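Long-range contacts in pesticidal crystal protein CRY4AA (Bacillus thuringiensis, PDB 2C9K), which acts as a mosquito-larvicidal pore-forming toxin that binds midgut epithelial cells of insects and promotes their colloid-osmotic lysis: residues Tyr322-Ile327 and Asp461-Ile466; Asp504-Thr509 and Leu587-Ser592. All coordinates share one frame; numbering follows the deposited sequence.

Contact 1 of 2, residues Tyr322-Ile327 and Asp461-Ile466; sequences YTLDNI and DPKNTI
Pro462 O is the polar atom on which Leu324 and Thr323 converge, partly through a water. The water accepts from Leu324 N at 2.8 Å and donates to Pro462 O at 3.1 Å; no direct hydrogen bond crosses between the segments, and this water makes the polar link. Thr323 and Leu324 occupy the central positions of a type II beta turn joining strands 313-322 and 329-335 of the central beta-prism domain; Pro462 belongs to the connection from strand 450-457 of that domain to strand 471-475 of the C-terminal sandwich. The contact therefore lies at the seam of two domains of the three-domain delta-endotoxin fold.

A methyl and a methine close in on the same carbonyl oxygen. Thr323 CG2 stands 3.4 Å from Pro462 O, and Leu324 CG 3.5 Å from that oxygen. Beyond it, Leu324 CD1 reaches Lys463 O at 3.5 Å. The side chains of Leu324 and Lys463 cross at about a right angle, with CD2 of the former 3.9 Å from CD of the latter. The CB of Lys463 points away from the turn, but the bend at chi2 (-76°) sets CD against the leucine. Thr323 and Asn464 meet tip to tip, the methyl CG2 facing the amide. Their polar ends are engaged elsewhere: Thr323 OG1 with Trp295 NE1, Asn464 ND2 with Thr509 O and Asn464 OD1 with Lys478 NZ.

Within 461-466, both carboxylate oxygens of Asp461 accept from the backbone. An Asx turn forms as Lys463 N donates to Asp461 OD1 at 3.2 Å, almost straight at 169° but arriving from above the carboxylate plane. The other oxygen, Asp461 OD2, accepts from Thr465 N at 3.0 Å, the donor lying 36° out of that plane.

Contact 2 of 2, residues Asp504-Thr509 and Leu587-Ser592; sequences DHFKIT and LVFNRS
Phe506 and Phe589 form a hydrogen-bonded antiparallel pair in which Phe589 N donates to Phe506 O over 2.8 Å, with a nearly straight N-H...O angle of 163°; the return bond, Phe506 N to Phe589 O, is less certain because that oxygen is modelled too close to a neighbour. Ile508 and Leu587 make the next such pair. Ile508 N reaches Leu587 O at 3.0 Å, and Leu587 N reaches Ile508 O at 2.8 Å. At the other end Arg591 N donates to Asp504 O at 2.6 Å. This ladder joins strands 505-511 and 584-591 in one sheet of the C-terminal beta-sandwich, the jelly-roll domain of the three-domain Cry toxins. The extended Arg591 side chain runs to a salt bridge with Asp593 and lies on Val600.

On the face carrying Phe506, Ile508, Leu587 and Phe589, the two phenyl rings lie nearly parallel, their planes 12° apart. Their centroids are separated by 4.7 Å, yet the rings are slid so far that they barely overlap. Instead, Phe589 CB makes a CH-pi contact over the Phe506 ring, 3.8 Å from its centroid. Ile508 CG2 meets the Phe589 ring at its edge, 4.1 Å from CE1. Ile602, Ile605 and Phe607 of strand 600-609 pack against this face.

The opposite face is more polar. The side chains of His505 and Asn590 lie side by side, pointing the same way, while Lys507 CG touches Val588 CG2 at 4.0 Å and Lys507 NZ bonds Asn480 OD1.

The chemistry thus divides by face: main-chain bonds tie the strands together, aromatic and aliphatic groups pack into the buried sandwich interior, and His505, Lys507 and Asn590, with Val588 among them, line the partly exposed side.

Overall arrangement
The two contacts adjoin, their centres about 16 Å apart on the same side of the chain's centre, and they meet directly. Asn464 ND2 of contact 1 lies 2.6 Å from Thr509 O of contact 2, a probable hydrogen bond, and packs beside Ile508. Leu324 CD1 approaches the same Thr509 O at 3.2 Å. Asn480 supplies a second route, its ND2 bonding Thr323 O and Thr509 OG1 and its OD1 bonding Lys507 NZ. Contact 1 thus joins the beta-prism to the sandwich strand that contact 2 pairs within its own sheet. The two follow in series along the chain, and no bound ligand is involved in either.

Contact 1 of 2, residues Tyr322-Ile327 and Asp461-Ile466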
# COMPACT_ATOMS: atom_id res chain seq x y z
N TYR A 322 -3.36 -9.50 -16.09
CA TYR A 322 -4.34 -8.80 -15.25
C TYR A 322 -5.07 -9.86 -14.42
O TYR A 322 -5.04 -11.05 -14.74
CB TYR A 322 -5.37 -8.08 -16.12
CG TYR A 322 -4.84 -6.91 -16.88
CD1 TYR A 322 -5.48 -6.48 -18.04
CD2 TYR A 322 -3.74 -6.18 -16.43
CE1 TYR A 322 -5.05 -5.36 -18.73
CE2 TYR A 322 -3.30 -5.05 -17.11
CZ TYR A 322 -3.97 -4.65 -18.26
OH TYR A 322 -3.56 -3.54 -18.95
N THR A 323 -5.74 -9.42 -13.36
CA THR A 323 -6.44 -10.34 -12.49
C THR A 323 -7.45 -11.20 -13.23
O THR A 323 -8.30 -10.69 -13.96
CB THR A 323 -7.15 -9.59 -11.37
OG1 THR A 323 -6.19 -8.80 -10.65
CG2 THR A 323 -7.79 -10.57 -10.39
N LEU A 324 -7.33 -12.52 -13.04
CA LEU A 324 -8.21 -13.51 -13.65
C LEU A 324 -8.30 -13.45 -15.17
O LEU A 324 -9.30 -13.85 -15.74
CB LEU A 324 -9.61 -13.39 -13.05
CG LEU A 324 -9.72 -13.96 -11.63
CD1 LEU A 324 -11.11 -13.73 -11.04
CD2 LEU A 324 -9.39 -15.44 -11.68
N ASP A 325 -7.25 -12.97 -15.82
CA ASP A 325 -7.23 -12.87 -17.28
C ASP A 325 -6.36 -14.00 -17.82
O ASP A 325 -5.28 -14.26 -17.29
CB ASP A 325 -6.68 -11.49 -17.67
CG ASP A 325 -6.81 -11.21 -19.16
OD1 ASP A 325 -7.75 -11.73 -19.80
OD2 ASP A 325 -5.97 -10.45 -19.70
N ASN A 326 -6.80 -14.66 -18.87
CA ASN A 326 -6.03 -15.78 -19.41
C ASN A 326 -5.06 -15.39 -20.51
O ASN A 326 -4.58 -16.25 -21.25
CB ASN A 326 -6.96 -16.88 -19.92
CG ASN A 326 -7.79 -16.42 -21.10
OD1 ASN A 326 -8.60 -17.18 -21.64
ND2 ASN A 326 -7.61 -15.17 -21.52
N ILE A 327 -4.78 -14.10 -20.63
CA ILE A 327 -3.85 -13.61 -21.63
C ILE A 327 -2.66 -13.07 -20.86
O ILE A 327 -2.81 -12.27 -19.94
CB ILE A 327 -4.46 -12.46 -22.47
CG1 ILE A 327 -5.74 -12.95 -23.16
CG2 ILE A 327 -3.46 -11.99 -23.52
CD1 ILE A 327 -6.58 -11.82 -23.75
N ASP A 461 -5.78 -10.09 -3.69
CA ASP A 461 -6.26 -11.41 -4.09
C ASP A 461 -6.23 -11.65 -5.60
O ASP A 461 -6.63 -10.79 -6.38
CB ASP A 461 -7.68 -11.60 -3.56
CG ASP A 461 -8.16 -13.03 -3.69
OD1 ASP A 461 -7.31 -13.91 -3.94
OD2 ASP A 461 -9.37 -13.28 -3.52
N PRO A 462 -5.73 -12.82 -6.03
CA PRO A 462 -5.65 -13.15 -7.46
C PRO A 462 -6.99 -13.64 -8.00
O PRO A 462 -7.19 -13.74 -9.21
CB PRO A 462 -4.61 -14.28 -7.50
CG PRO A 462 -3.87 -14.15 -6.22
CD PRO A 462 -4.94 -13.77 -5.24
N LYS A 463 -7.91 -13.94 -7.09
CA LYS A 463 -9.21 -14.46 -7.47
C LYS A 463 -10.37 -13.50 -7.26
O LYS A 463 -11.52 -13.85 -7.52
CB LYS A 463 -9.46 -15.78 -6.73
CG LYS A 463 -8.43 -16.88 -7.04
CD LYS A 463 -8.70 -17.49 -8.41
CE LYS A 463 -7.53 -18.33 -8.93
NZ LYS A 463 -6.38 -17.47 -9.39
N ASN A 464 -10.08 -12.29 -6.80
CA ASN A 464 -11.12 -11.30 -6.55
C ASN A 464 -12.29 -11.90 -5.79
O ASN A 464 -13.45 -11.57 -6.06
CB ASN A 464 -11.67 -10.73 -7.87
CG ASN A 464 -10.77 -9.67 -8.47
OD1 ASN A 464 -10.18 -8.87 -7.75
ND2 ASN A 464 -10.67 -9.64 -9.79
N THR A 465 -12.02 -12.78 -4.83
CA THR A 465 -13.13 -13.41 -4.14
C THR A 465 -14.08 -12.44 -3.43
O THR A 465 -13.69 -11.38 -2.92
CB THR A 465 -12.66 -14.47 -3.12
OG1 THR A 465 -12.22 -13.83 -1.92
CG2 THR A 465 -11.52 -15.29 -3.71
N ILE A 466 -15.35 -12.84 -3.45
CA ILE A 466 -16.40 -12.08 -2.82
C ILE A 466 -16.85 -12.94 -1.66
O ILE A 466 -17.27 -14.08 -1.85
CB ILE A 466 -17.56 -11.85 -3.82
CG1 ILE A 466 -17.04 -10.96 -4.97
CG2 ILE A 466 -18.76 -11.22 -3.12
CD1 ILE A 466 -18.01 -10.68 -6.08
O HOH W 1 -5.21 -13.65 -11.60

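Contact 2 of 2, residues Asp504-Thr509 and Leu587-Ser592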
# COMPACT_ATOMS: atom_id res chain seq x y z
N ASP A 504 -15.75 5.16 -20.58
CA ASP A 504 -16.63 4.29 -21.35
C ASP A 504 -17.06 3.03 -20.60
O ASP A 504 -18.16 2.95 -20.06
CB ASP A 504 -15.94 3.88 -22.66
CG ASP A 504 -14.45 3.60 -22.49
OD1 ASP A 504 -14.04 3.16 -21.39
OD2 ASP A 504 -13.68 3.82 -23.45
N HIS A 505 -16.17 2.05 -20.58
CA HIS A 505 -16.45 0.78 -19.92
C HIS A 505 -15.18 0.19 -19.32
O HIS A 505 -14.07 0.64 -19.61
CB HIS A 505 -17.00 -0.19 -20.95
CG HIS A 505 -16.07 -0.42 -22.10
ND1 HIS A 505 -15.84 0.54 -23.07
CD2 HIS A 505 -15.28 -1.47 -22.43
CE1 HIS A 505 -14.96 0.08 -23.94
NE2 HIS A 505 -14.61 -1.14 -23.57
N PHE A 506 -15.36 -0.81 -18.46
CA PHE A 506 -14.25 -1.53 -17.83
C PHE A 506 -14.86 -2.73 -17.14
O PHE A 506 -15.97 -2.64 -16.63
CB PHE A 506 -13.45 -0.63 -16.86
CG PHE A 506 -14.12 -0.38 -15.53
CD1 PHE A 506 -14.03 -1.32 -14.50
CD2 PHE A 506 -14.78 0.82 -15.28
CE1 PHE A 506 -14.59 -1.05 -13.24
CE2 PHE A 506 -15.34 1.10 -14.03
CZ PHE A 506 -15.25 0.16 -13.01
N LYS A 507 -14.16 -3.86 -17.15
CA LYS A 507 -14.67 -5.07 -16.52
C LYS A 507 -13.74 -5.76 -15.54
O LYS A 507 -12.57 -6.01 -15.83
CB LYS A 507 -15.09 -6.09 -17.58
CG LYS A 507 -15.58 -7.42 -17.02
CD LYS A 507 -14.52 -8.49 -17.10
CE LYS A 507 -14.21 -8.83 -18.54
NZ LYS A 507 -12.92 -9.56 -18.64
N ILE A 508 -14.26 -6.05 -14.36
CA ILE A 508 -13.48 -6.74 -13.35
C ILE A 508 -14.16 -8.10 -13.20
O ILE A 508 -15.40 -8.18 -13.23
CB ILE A 508 -13.45 -5.92 -12.03
CG1 ILE A 508 -13.61 -6.83 -10.82
CG2 ILE A 508 -14.52 -4.87 -12.04
CD1 ILE A 508 -12.39 -7.61 -10.49
N THR A 509 -13.37 -9.16 -13.07
CA THR A 509 -13.89 -10.51 -12.91
C THR A 509 -13.74 -10.99 -11.47
O THR A 509 -12.66 -10.89 -10.89
CB THR A 509 -13.15 -11.48 -13.84
OG1 THR A 509 -13.14 -10.96 -15.17
CG2 THR A 509 -13.84 -12.84 -13.85
N LEU A 587 -18.06 -8.47 -14.15
CA LEU A 587 -18.59 -7.19 -13.74
C LEU A 587 -18.26 -6.16 -14.82
O LEU A 587 -17.20 -5.53 -14.82
CB LEU A 587 -18.00 -6.79 -12.39
CG LEU A 587 -18.93 -6.78 -11.16
CD1 LEU A 587 -19.58 -8.13 -10.97
CD2 LEU A 587 -18.13 -6.41 -9.92
N VAL A 588 -19.19 -6.00 -15.76
CA VAL A 588 -18.99 -5.06 -16.86
C VAL A 588 -19.63 -3.72 -16.53
O VAL A 588 -20.84 -3.62 -16.42
CB VAL A 588 -19.62 -5.57 -18.16
CG1 VAL A 588 -19.08 -4.78 -19.33
CG2 VAL A 588 -19.33 -7.05 -18.34
N PHE A 589 -18.79 -2.70 -16.39
CA PHE A 589 -19.24 -1.35 -16.10
C PHE A 589 -19.24 -0.50 -17.36
O PHE A 589 -18.24 -0.46 -18.09
CB PHE A 589 -18.33 -0.68 -15.06
CG PHE A 589 -18.51 -1.19 -13.66
CD1 PHE A 589 -17.83 -2.32 -13.22
CD2 PHE A 589 -19.40 -0.56 -12.79
CE1 PHE A 589 -18.02 -2.81 -11.93
CE2 PHE A 589 -19.60 -1.06 -11.50
CZ PHE A 589 -18.91 -2.18 -11.07
N ASN A 590 -20.35 0.18 -17.61
CA ASN A 590 -20.47 1.07 -18.77
C ASN A 590 -20.96 2.43 -18.33
O ASN A 590 -21.70 2.57 -17.35
CB ASN A 590 -21.47 0.52 -19.79
CG ASN A 590 -20.82 -0.37 -20.83
OD1 ASN A 590 -21.02 -1.58 -20.83
ND2 ASN A 590 -20.04 0.24 -21.72
N ARG A 591 -20.54 3.45 -19.07
CA ARG A 591 -20.97 4.82 -18.81
C ARG A 591 -21.80 5.22 -20.02
O ARG A 591 -21.32 5.13 -21.15
CB ARG A 591 -19.77 5.74 -18.65
CG ARG A 591 -20.18 7.17 -18.40
CD ARG A 591 -19.07 8.00 -17.83
NE ARG A 591 -19.52 9.38 -17.72
CZ ARG A 591 -18.77 10.38 -17.29
NH1 ARG A 591 -17.52 10.16 -16.92
NH2 ARG A 591 -19.27 11.61 -17.23
N SER A 592 -23.04 5.65 -19.81
CA SER A 592 -23.90 6.02 -20.93
C SER A 592 -24.20 7.50 -21.09
O SER A 592 -24.60 7.93 -22.17
CB SER A 592 -25.21 5.25 -20.82
OG SER A 592 -25.81 5.49 -19.56